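Local coordinates for protein (7,8-dihydro-6-hydroxymethylpterin-pyrophosphokinase) (Haemophilus influenzae, PDB 1CBK) that probably transfers pyrophosphate from ATP to 6-hydroxymethyl-7,8-dihydropterin in folate biosynthesis, and here binds a dimethyl pterin analogue, at residues Tyr5-Ser10 with Asp97-Gly102; Ser39-Lys44 with His153-Leu158; Asn56-Ile61 with Val126-Ile131. All blocks are in the same frame, centred on the assembly; numbering follows the deposited sequence.

Contact 1. Residues Tyr5-Ser10 with Asp97-Gly102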
loop_
_atom_site.group_PDB
_atom_site.type_symbol
_atom_site.label_atom_id
_atom_site.label_comp_id
_atom_site.label_asym_id
_atom_site.label_seq_id
_atom_site.Cartn_x
_atom_site.Cartn_y
_atom_site.Cartn_z
ATOM N N TYR A 5 -14.911 -4.176 -9.764
ATOM C CA TYR A 5 -15.109 -3.555 -8.459
ATOM C C TYR A 5 -14.363 -2.240 -8.474
ATOM O O TYR A 5 -13.201 -2.174 -8.902
ATOM C CB TYR A 5 -14.604 -4.470 -7.344
ATOM C CG TYR A 5 -15.509 -5.651 -7.125
ATOM C CD1 TYR A 5 -16.650 -5.529 -6.327
ATOM C CD2 TYR A 5 -15.258 -6.884 -7.762
ATOM C CE1 TYR A 5 -17.540 -6.604 -6.157
ATOM C CE2 TYR A 5 -16.144 -7.968 -7.609
ATOM C CZ TYR A 5 -17.278 -7.818 -6.806
ATOM O OH TYR A 5 -18.166 -8.858 -6.664
ATOM N N ILE A 6 -15.065 -1.191 -8.069
ATOM C CA ILE A 6 -14.510 0.166 -8.046
ATOM C C ILE A 6 -14.509 0.718 -6.619
ATOM O O ILE A 6 -15.515 0.632 -5.907
ATOM C CB ILE A 6 -15.341 1.096 -8.981
ATOM C CG1 ILE A 6 -15.261 0.559 -10.418
ATOM C CG2 ILE A 6 -14.842 2.558 -8.907
ATOM C CD1 ILE A 6 -16.255 1.185 -11.340
ATOM N N ALA A 7 -13.360 1.242 -6.195
ATOM C CA ALA A 7 -13.220 1.829 -4.864
ATOM C C ALA A 7 -13.422 3.343 -5.003
ATOM O O ALA A 7 -12.933 3.952 -5.957
ATOM C CB ALA A 7 -11.815 1.528 -4.283
ATOM N N LEU A 8 -14.180 3.929 -4.083
ATOM C CA LEU A 8 -14.432 5.375 -4.093
ATOM C C LEU A 8 -14.051 5.978 -2.741
ATOM O O LEU A 8 -14.361 5.412 -1.699
ATOM C CB LEU A 8 -15.923 5.690 -4.364
ATOM C CG LEU A 8 -16.671 5.125 -5.575
ATOM C CD1 LEU A 8 -17.210 3.729 -5.268
ATOM C CD2 LEU A 8 -17.793 6.085 -5.939
ATOM N N GLY A 9 -13.446 7.157 -2.765
ATOM C CA GLY A 9 -13.071 7.813 -1.519
ATOM C C GLY A 9 -13.080 9.321 -1.678
ATOM O O GLY A 9 -12.893 9.821 -2.786
ATOM N N SER A 10 -13.341 10.045 -0.596
ATOM C CA SER A 10 -13.358 11.518 -0.642
ATOM C C SER A 10 -13.295 12.070 0.752
ATOM O O SER A 10 -13.830 11.458 1.677
ATOM C CB SER A 10 -14.662 12.034 -1.291
ATOM O OG SER A 10 -14.848 13.446 -1.106
ATOM N N ASP A 97 -11.079 4.192 -8.159
ATOM C CA ASP A 97 -10.001 3.242 -8.472
ATOM C C ASP A 97 -10.546 1.854 -8.875
ATOM O O ASP A 97 -11.416 1.321 -8.201
ATOM C CB ASP A 97 -9.089 3.043 -7.246
ATOM C CG ASP A 97 -8.240 4.262 -6.932
ATOM O OD1 ASP A 97 -7.490 4.718 -7.823
ATOM O OD2 ASP A 97 -8.306 4.752 -5.783
ATOM N N ILE A 98 -10.047 1.293 -9.970
ATOM C CA ILE A 98 -10.484 -0.041 -10.386
ATOM C C ILE A 98 -9.729 -1.052 -9.506
ATOM O O ILE A 98 -8.508 -1.148 -9.561
ATOM C CB ILE A 98 -10.151 -0.342 -11.869
ATOM C CG1 ILE A 98 -10.783 0.692 -12.802
ATOM C CG2 ILE A 98 -10.681 -1.738 -12.219
ATOM C CD1 ILE A 98 -10.147 0.753 -14.192
ATOM N N LEU A 99 -10.452 -1.736 -8.631
ATOM C CA LEU A 99 -9.844 -2.718 -7.741
ATOM C C LEU A 99 -9.673 -4.045 -8.460
ATOM O O LEU A 99 -8.616 -4.666 -8.394
ATOM C CB LEU A 99 -10.727 -2.966 -6.527
ATOM C CG LEU A 99 -11.020 -1.880 -5.501
ATOM C CD1 LEU A 99 -12.022 -2.437 -4.467
ATOM C CD2 LEU A 99 -9.711 -1.464 -4.805
ATOM N N LEU A 100 -10.729 -4.460 -9.149
ATOM C CA LEU A 100 -10.764 -5.751 -9.843
ATOM C C LEU A 100 -11.513 -5.628 -11.154
ATOM O O LEU A 100 -12.494 -4.884 -11.253
ATOM C CB LEU A 100 -11.489 -6.782 -8.966
ATOM C CG LEU A 100 -10.866 -7.028 -7.584
ATOM C CD1 LEU A 100 -11.860 -7.758 -6.686
ATOM C CD2 LEU A 100 -9.524 -7.788 -7.708
ATOM N N TYR A 101 -11.041 -6.368 -12.151
ATOM C CA TYR A 101 -11.641 -6.389 -13.476
ATOM C C TYR A 101 -11.731 -7.871 -13.801
ATOM O O TYR A 101 -10.791 -8.464 -14.346
ATOM C CB TYR A 101 -10.752 -5.667 -14.498
ATOM C CG TYR A 101 -11.383 -5.562 -15.878
ATOM C CD1 TYR A 101 -12.200 -4.481 -16.209
ATOM C CD2 TYR A 101 -11.184 -6.563 -16.837
ATOM C CE1 TYR A 101 -12.816 -4.394 -17.470
ATOM C CE2 TYR A 101 -11.792 -6.487 -18.090
ATOM C CZ TYR A 101 -12.604 -5.407 -18.399
ATOM O OH TYR A 101 -13.227 -5.359 -19.618
ATOM N N GLY A 102 -12.863 -8.464 -13.435
ATOM C CA GLY A 102 -13.064 -9.887 -13.633
ATOM C C GLY A 102 -11.993 -10.535 -12.776
ATOM O O GLY A 102 -11.690 -10.083 -11.666
#
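A classic beta bulge interrupts the antiparallel pairing of two strands in the ferredoxin-like core, where L99 and L100 together face Y5. The carbonyl of Y5 takes the bulge's two amides unequally: L99 N donates to Y5 O at 2.8 Å, whereas the bond from L100 N to the same oxygen is weak, at 3.4 Å. L99 takes a helix-like psi (-46°), which lets two residues on its strand stand opposite one, and the register shifts by one between Y5 and I6. Y5 N also donates to L100 O at 2.9 Å, and past the bulge A7 exchanges a reciprocal pair of bonds with D97, A7 N reaching D97 O at 2.8 Å. Between these sites I6 and I98 form a non-hydrogen-bonded pair, with a CA-H...O contact from I6 CA to D97 O.

L99 holds its CG anti to its own carbonyl carbon (chi1 -65°), 3.7 Å from A7 CB. Its CD2 rests on the same methyl, while its CB stands close to the Y5 carbonyl oxygen. L100 crosses the Y5 ring obliquely, CD1 lying 3.7 Å from Y5 CD2.

Y5 and L99 turn toward the side of helix 122-131, with Y5 also touching L128 and L99 touching V58 of the adjacent strand. I98 packs instead on L70 and L74 of helix 67-80, and L8 meets L23 of helix 15-27. Strand 2-10, paired along its other edge with strand 54-63, runs on to G9, which touches the bound pterin, while 95-101 is an outermost strand within this chain.

Contact 2. Residues Ser39-Lys44 with His153-Leu158. With ROI (7,8-dihydro-7,7-dimethyl-6-hydroxypterin), chain D.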
loop_
_atom_site.group_PDB
_atom_site.type_symbol
_atom_site.label_atom_id
_atom_site.label_comp_id
_atom_site.label_asym_id
_atom_site.label_seq_id
_atom_site.Cartn_x
_atom_site.Cartn_y
_atom_site.Cartn_z
ATOM N N SER A 39 -22.132 0.049 1.903
ATOM C CA SER A 39 -22.506 1.160 2.783
ATOM C C SER A 39 -21.354 2.173 2.665
ATOM O O SER A 39 -20.284 1.846 2.125
ATOM C CB SER A 39 -22.559 0.674 4.234
ATOM O OG SER A 39 -23.574 -0.294 4.435
ATOM N N PHE A 40 -21.573 3.400 3.142
ATOM C CA PHE A 40 -20.553 4.447 3.120
ATOM C C PHE A 40 -19.896 4.372 4.509
ATOM O O PHE A 40 -20.597 4.322 5.537
ATOM C CB PHE A 40 -21.189 5.824 2.915
ATOM C CG PHE A 40 -21.592 6.130 1.488
ATOM C CD1 PHE A 40 -21.701 5.126 0.527
ATOM C CD2 PHE A 40 -21.892 7.444 1.110
ATOM C CE1 PHE A 40 -22.108 5.419 -0.789
ATOM C CE2 PHE A 40 -22.306 7.755 -0.200
ATOM C CZ PHE A 40 -22.414 6.742 -1.148
ATOM N N TYR A 41 -18.562 4.375 4.543
ATOM C CA TYR A 41 -17.827 4.252 5.801
ATOM C C TYR A 41 -16.965 5.467 6.005
ATOM O O TYR A 41 -16.236 5.815 5.089
ATOM C CB TYR A 41 -16.884 3.031 5.769
ATOM C CG TYR A 41 -17.589 1.695 5.715
ATOM C CD1 TYR A 41 -18.091 1.198 4.508
ATOM C CD2 TYR A 41 -17.806 0.966 6.880
ATOM C CE1 TYR A 41 -18.804 0.005 4.463
ATOM C CE2 TYR A 41 -18.519 -0.232 6.848
ATOM C CZ TYR A 41 -19.015 -0.697 5.644
ATOM O OH TYR A 41 -19.759 -1.850 5.613
ATOM N N LYS A 42 -17.051 6.075 7.198
ATOM C CA LYS A 42 -16.233 7.240 7.561
ATOM C C LYS A 42 -14.992 6.617 8.216
ATOM O O LYS A 42 -15.093 5.926 9.236
ATOM C CB LYS A 42 -16.979 8.147 8.540
ATOM C CG LYS A 42 -16.230 9.451 8.899
ATOM C CD LYS A 42 -17.186 10.424 9.578
ATOM C CE LYS A 42 -16.578 11.802 9.800
ATOM N NZ LYS A 42 -15.852 11.920 11.103
ATOM N N SER A 43 -13.826 6.881 7.645
ATOM C CA SER A 43 -12.607 6.275 8.132
ATOM C C SER A 43 -11.507 7.284 8.423
ATOM O O SER A 43 -11.446 8.344 7.808
ATOM C CB SER A 43 -12.113 5.282 7.070
ATOM O OG SER A 43 -11.876 5.954 5.833
ATOM N N LYS A 44 -10.613 6.915 9.338
ATOM C CA LYS A 44 -9.476 7.734 9.727
ATOM C C LYS A 44 -8.578 7.842 8.517
ATOM O O LYS A 44 -8.389 6.855 7.787
ATOM C CB LYS A 44 -8.741 7.020 10.859
ATOM C CG LYS A 44 -7.526 7.738 11.399
ATOM C CD LYS A 44 -6.811 6.910 12.466
ATOM C CE LYS A 44 -5.983 7.810 13.381
ATOM N NZ LYS A 44 -5.141 7.043 14.346
ATOM N N HIS A 153 -11.885 -2.909 13.304
ATOM C CA HIS A 153 -11.825 -1.570 12.704
ATOM C C HIS A 153 -12.775 -0.603 13.424
ATOM O O HIS A 153 -13.823 -1.008 13.964
ATOM C CB HIS A 153 -12.151 -1.621 11.201
ATOM C CG HIS A 153 -13.606 -1.812 10.897
ATOM N ND1 HIS A 153 -14.507 -0.768 10.873
ATOM C CD2 HIS A 153 -14.319 -2.927 10.613
ATOM C CE1 HIS A 153 -15.712 -1.231 10.591
ATOM N NE2 HIS A 153 -15.625 -2.538 10.426
ATOM N N LYS A 154 -12.405 0.669 13.455
ATOM C CA LYS A 154 -13.243 1.649 14.113
ATOM C C LYS A 154 -13.995 2.579 13.133
ATOM O O LYS A 154 -14.395 3.685 13.509
ATOM C CB LYS A 154 -12.407 2.445 15.117
ATOM C CG LYS A 154 -11.886 1.598 16.282
ATOM C CD LYS A 154 -10.983 2.432 17.185
ATOM C CE LYS A 154 -10.139 1.582 18.149
ATOM N NZ LYS A 154 -9.105 2.416 18.853
ATOM N N MET A 155 -14.178 2.126 11.889
ATOM C CA MET A 155 -14.878 2.939 10.890
ATOM C C MET A 155 -16.343 3.068 11.264
ATOM O O MET A 155 -16.907 2.168 11.912
ATOM C CB MET A 155 -14.736 2.341 9.494
ATOM C CG MET A 155 -13.301 2.190 9.037
ATOM S SD MET A 155 -13.169 1.765 7.275
ATOM C CE MET A 155 -13.928 0.120 7.255
ATOM N N ILE A 156 -16.950 4.195 10.897
ATOM C CA ILE A 156 -18.359 4.426 11.199
ATOM C C ILE A 156 -19.180 4.138 9.955
ATOM O O ILE A 156 -18.921 4.719 8.904
ATOM C CB ILE A 156 -18.634 5.907 11.601
ATOM C CG1 ILE A 156 -17.774 6.310 12.808
ATOM C CG2 ILE A 156 -20.112 6.107 11.880
ATOM C CD1 ILE A 156 -17.998 5.440 14.035
ATOM N N LYS A 157 -20.144 3.232 10.056
ATOM C CA LYS A 157 -21.007 2.940 8.916
ATOM C C LYS A 157 -22.110 4.007 8.903
ATOM O O LYS A 157 -23.001 4.001 9.750
ATOM C CB LYS A 157 -21.607 1.552 9.051
ATOM C CG LYS A 157 -22.701 1.288 8.062
ATOM C CD LYS A 157 -22.609 -0.090 7.454
ATOM C CE LYS A 157 -22.655 -1.186 8.457
ATOM N NZ LYS A 157 -23.258 -2.391 7.835
ATOM N N LEU A 158 -22.042 4.916 7.934
ATOM C CA LEU A 158 -22.994 6.023 7.830
ATOM C C LEU A 158 -24.390 5.625 7.386
ATOM O O LEU A 158 -24.645 4.473 7.033
ATOM C CB LEU A 158 -22.440 7.082 6.879
ATOM C CG LEU A 158 -21.038 7.598 7.206
ATOM C CD1 LEU A 158 -20.558 8.542 6.104
ATOM C CD2 LEU A 158 -21.030 8.268 8.596
HETATM N N1 ROI D . -7.501 7.556 3.700
HETATM C C2 ROI D . -8.773 7.042 3.826
HETATM N N2 ROI D . -9.219 6.765 5.080
HETATM N N3 ROI D . -9.582 6.806 2.765
HETATM C C4 ROI D . -9.185 7.047 1.496
HETATM O O4 ROI D . -9.933 6.874 0.520
HETATM C C4A ROI D . -7.855 7.535 1.281
HETATM N N5 ROI D . -7.425 7.761 0.074
HETATM C C6 ROI D . -6.162 8.236 -0.213
HETATM C C7 ROI D . -5.128 8.349 0.939
HETATM C C16 ROI D . -4.160 7.103 0.945
HETATM C C15 ROI D . -4.358 9.673 0.856
HETATM N N8 ROI D . -5.767 8.290 2.289
HETATM C C8A ROI D . -7.041 7.787 2.482
HETATM O O9 ROI D . -5.951 8.529 -1.433
HETATM O O HOH W 1 -24.143 3.768 4.168
#
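F40 and K42 pair by antiparallel backbone bonds with L158 and I156, adding the short strand 156-157 to the edge of the sheet. L158 N donates to F40 O at 2.9 Å, nearly in line with the carbonyl, and K42 and I156 form a reciprocal pair, K42 N lying 2.9 Å from I156 O. A water continues the ladder, accepting from F40 N and donating to L158 O.

On the face holding Y41, the side chain of K157 runs beside the tyrosine ring, pointing the same way. Its CD is unusually near S39 CB, so the exact course of this bent chain is doubtful. The polar ends converge on E130 of helix 122-131: S39 OG bonds to it, Y41 OH does so weakly, and K157 NZ forms a long, weak ion pair. M155 meets Y41 at a slant, CE 4.0 Å from Y41 CD2, and its SD lies 3.7 Å from S43 CB. Its last torsion (chi3 -65°) turns CE over one face of the H153 imidazole, offset toward the rim. M155 N donates to H153 ND1 at 3.1 Å in the ring plane, a bond within the segment that sets the imidazole against the backbone of M155. The end of K42 leads away from 153-158 to a salt bridge with D53.

S43 OG accepts a hydrogen bond from the pterin's exocyclic N2 at 2.9 Å, and K44 O takes a second bond from N2 at 2.8 Å. S43 OG is also bonded to N56 OD1. The amino group is thus held by two acceptor oxygens, one side-chain and one backbone, and M155, packed on S43, probably acts as a second-shell residue of the pterin site.

Contact 3. Residues Asn56-Ile61 with Val126-Ile131. With ROI (7,8-dihydro-7,7-dimethyl-6-hydroxypterin), chain D.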
loop_
_atom_site.group_PDB
_atom_site.type_symbol
_atom_site.label_atom_id
_atom_site.label_comp_id
_atom_site.label_asym_id
_atom_site.label_seq_id
_atom_site.Cartn_x
_atom_site.Cartn_y
_atom_site.Cartn_z
ATOM N N ASN A 56 -15.721 6.406 2.408
ATOM C CA ASN A 56 -15.345 5.358 1.469
ATOM C C ASN A 56 -16.450 4.374 1.124
ATOM O O ASN A 56 -17.337 4.122 1.923
ATOM C CB ASN A 56 -14.170 4.542 2.041
ATOM C CG ASN A 56 -12.854 5.295 1.998
ATOM O OD1 ASN A 56 -12.362 5.758 3.022
ATOM N ND2 ASN A 56 -12.259 5.380 0.825
ATOM N N ALA A 57 -16.365 3.800 -0.072
ATOM C CA ALA A 57 -17.333 2.812 -0.516
ATOM C C ALA A 57 -16.694 2.026 -1.646
ATOM O O ALA A 57 -15.604 2.369 -2.128
ATOM C CB ALA A 57 -18.648 3.477 -0.997
ATOM N N VAL A 58 -17.360 0.937 -2.018
ATOM C CA VAL A 58 -16.924 0.062 -3.113
ATOM C C VAL A 58 -18.199 -0.244 -3.886
ATOM O O VAL A 58 -19.228 -0.575 -3.282
ATOM C CB VAL A 58 -16.280 -1.299 -2.610
ATOM C CG1 VAL A 58 -15.938 -2.205 -3.815
ATOM C CG2 VAL A 58 -14.978 -1.038 -1.821
ATOM N N ALA A 59 -18.130 -0.097 -5.203
ATOM C CA ALA A 59 -19.262 -0.368 -6.086
ATOM C C ALA A 59 -18.970 -1.575 -6.984
ATOM O O ALA A 59 -17.821 -1.799 -7.397
ATOM C CB ALA A 59 -19.557 0.872 -6.952
ATOM N N LYS A 60 -20.006 -2.347 -7.279
ATOM C CA LYS A 60 -19.875 -3.517 -8.138
ATOM C C LYS A 60 -20.575 -3.206 -9.440
ATOM O O LYS A 60 -21.738 -2.763 -9.430
ATOM C CB LYS A 60 -20.545 -4.725 -7.477
ATOM C CG LYS A 60 -20.552 -6.015 -8.312
ATOM C CD LYS A 60 -21.352 -7.126 -7.588
ATOM C CE LYS A 60 -21.429 -8.382 -8.421
ATOM N NZ LYS A 60 -22.110 -9.499 -7.688
ATOM N N ILE A 61 -19.881 -3.396 -10.559
ATOM C CA ILE A 61 -20.483 -3.136 -11.870
ATOM C C ILE A 61 -20.296 -4.327 -12.816
ATOM O O ILE A 61 -19.429 -5.162 -12.587
ATOM C CB ILE A 61 -19.882 -1.882 -12.599
ATOM C CG1 ILE A 61 -18.382 -2.064 -12.855
ATOM C CG2 ILE A 61 -20.206 -0.570 -11.845
ATOM C CD1 ILE A 61 -17.804 -1.008 -13.794
ATOM N N VAL A 126 -13.166 -3.927 3.922
ATOM C CA VAL A 126 -14.402 -4.095 4.681
ATOM C C VAL A 126 -15.637 -3.888 3.781
ATOM O O VAL A 126 -16.589 -4.694 3.837
ATOM C CB VAL A 126 -14.422 -3.220 5.954
ATOM C CG1 VAL A 126 -15.818 -3.127 6.542
ATOM C CG2 VAL A 126 -13.423 -3.779 6.961
ATOM N N PRO A 127 -15.670 -2.784 2.987
ATOM C CA PRO A 127 -16.806 -2.518 2.080
ATOM C C PRO A 127 -16.901 -3.623 0.984
ATOM O O PRO A 127 -17.996 -4.030 0.610
ATOM C CB PRO A 127 -16.455 -1.167 1.429
ATOM C CG PRO A 127 -15.515 -0.539 2.337
ATOM C CD PRO A 127 -14.802 -1.598 3.130
ATOM N N LEU A 128 -15.770 -4.048 0.429
ATOM C CA LEU A 128 -15.771 -5.115 -0.594
ATOM C C LEU A 128 -16.389 -6.409 -0.030
ATOM O O LEU A 128 -17.219 -7.041 -0.678
ATOM C CB LEU A 128 -14.336 -5.391 -1.109
ATOM C CG LEU A 128 -14.139 -6.441 -2.224
ATOM C CD1 LEU A 128 -14.971 -6.074 -3.450
ATOM C CD2 LEU A 128 -12.672 -6.531 -2.616
ATOM N N PHE A 129 -15.997 -6.771 1.192
ATOM C CA PHE A 129 -16.501 -7.974 1.856
ATOM C C PHE A 129 -18.004 -7.892 2.065
ATOM O O PHE A 129 -18.720 -8.899 1.989
ATOM C CB PHE A 129 -15.784 -8.161 3.190
ATOM C CG PHE A 129 -16.282 -9.326 4.000
ATOM C CD1 PHE A 129 -16.263 -10.620 3.486
ATOM C CD2 PHE A 129 -16.763 -9.129 5.292
ATOM C CE1 PHE A 129 -16.717 -11.715 4.248
ATOM C CE2 PHE A 129 -17.215 -10.200 6.063
ATOM C CZ PHE A 129 -17.191 -11.501 5.537
ATOM N N GLU A 130 -18.498 -6.677 2.306
ATOM C CA GLU A 130 -19.933 -6.486 2.519
ATOM C C GLU A 130 -20.750 -6.840 1.259
ATOM O O GLU A 130 -21.848 -7.372 1.357
ATOM C CB GLU A 130 -20.208 -5.039 2.954
ATOM C CG GLU A 130 -21.694 -4.711 3.161
ATOM C CD GLU A 130 -21.951 -3.226 3.440
ATOM O OE1 GLU A 130 -21.090 -2.401 3.088
ATOM O OE2 GLU A 130 -23.020 -2.886 4.007
ATOM N N ILE A 131 -20.215 -6.576 0.074
ATOM C CA ILE A 131 -20.954 -6.858 -1.162
ATOM C C ILE A 131 -20.452 -8.058 -1.958
ATOM O O ILE A 131 -20.969 -8.329 -3.036
ATOM C CB ILE A 131 -21.009 -5.625 -2.131
ATOM C CG1 ILE A 131 -19.617 -5.262 -2.656
ATOM C CG2 ILE A 131 -21.637 -4.437 -1.429
ATOM C CD1 ILE A 131 -19.628 -4.068 -3.605
HETATM N N1 ROI D . -7.501 7.556 3.700
HETATM C C2 ROI D . -8.773 7.042 3.826
HETATM N N2 ROI D . -9.219 6.765 5.080
HETATM N N3 ROI D . -9.582 6.806 2.765
HETATM C C4 ROI D . -9.185 7.047 1.496
HETATM O O4 ROI D . -9.933 6.874 0.520
HETATM C C4A ROI D . -7.855 7.535 1.281
HETATM N N5 ROI D . -7.425 7.761 0.074
HETATM C C6 ROI D . -6.162 8.236 -0.213
HETATM C C7 ROI D . -5.128 8.349 0.939
HETATM C C16 ROI D . -4.160 7.103 0.945
HETATM C C15 ROI D . -4.358 9.673 0.856
HETATM N N8 ROI D . -5.767 8.290 2.289
HETATM C C8A ROI D . -7.041 7.787 2.482
HETATM O O9 ROI D . -5.951 8.529 -1.433
HETATM O O HOH W 2 -20.498 -9.763 -5.209
#
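V58 sets its CG1 anti to the backbone N (chi1 176°), which directs its two methyls to different residues of helix 122-131. CG2 lies 3.6 Å from P127 CB, the side chains crossing at about a right angle, while CG1 meets L128 CD1 at 4.0 Å and I131 CD1 at 4.1 Å. I131 places its CG1 between the backbone N and carbonyl carbon (chi1 65°), and the extended next torsion carries CD1 to within 3.5 Å of V58 O and 4.0 Å of K60 CB.

K60, fully extended, leaves the apolar patch and is bridged to I131 by a water, which accepts from K60 NZ and donates to I131 O. The end of the N56 side chain leads away from the helix to the pterin. Its amide matches the lactam edge of the ligand: ROI N3 donates to N56 OD1 at 3.0 Å, and N56 ND2 donates to ROI O4 at 2.8 Å, both bonds nearly straight. The second partner of ND2 is L8 O, consistent with a fixed orientation of the amide.

Apolar packing therefore seats the helix on the strand, and one side-chain amide pairs with one donor, N3, and one acceptor, O4, of the bound pterin.

In the fold
Contacts 1 and 3 are buried, and contact 2 lies at the partly exposed edge, its centre about 14 Å from the centre of the chain. All three reach one sheet: strand 54-63 lies between strands 2-10 and 32-43, so contact 3 joins the other two, and contacts 1 and 2 do not touch. I6 O bonds to A59 N, and Y41 O to N56 N. Their chemistry shifts with place. Contact 1 is backbone pairing with apolar side chains, contact 3 is apolar helix-on-strand packing with the N56 amide at one end, and contact 2 combines strand pairing with charged groups near solvent. Contacts 2 and 3 grip neighbouring polar groups of the pterin; contact 1 borders that pocket through G9.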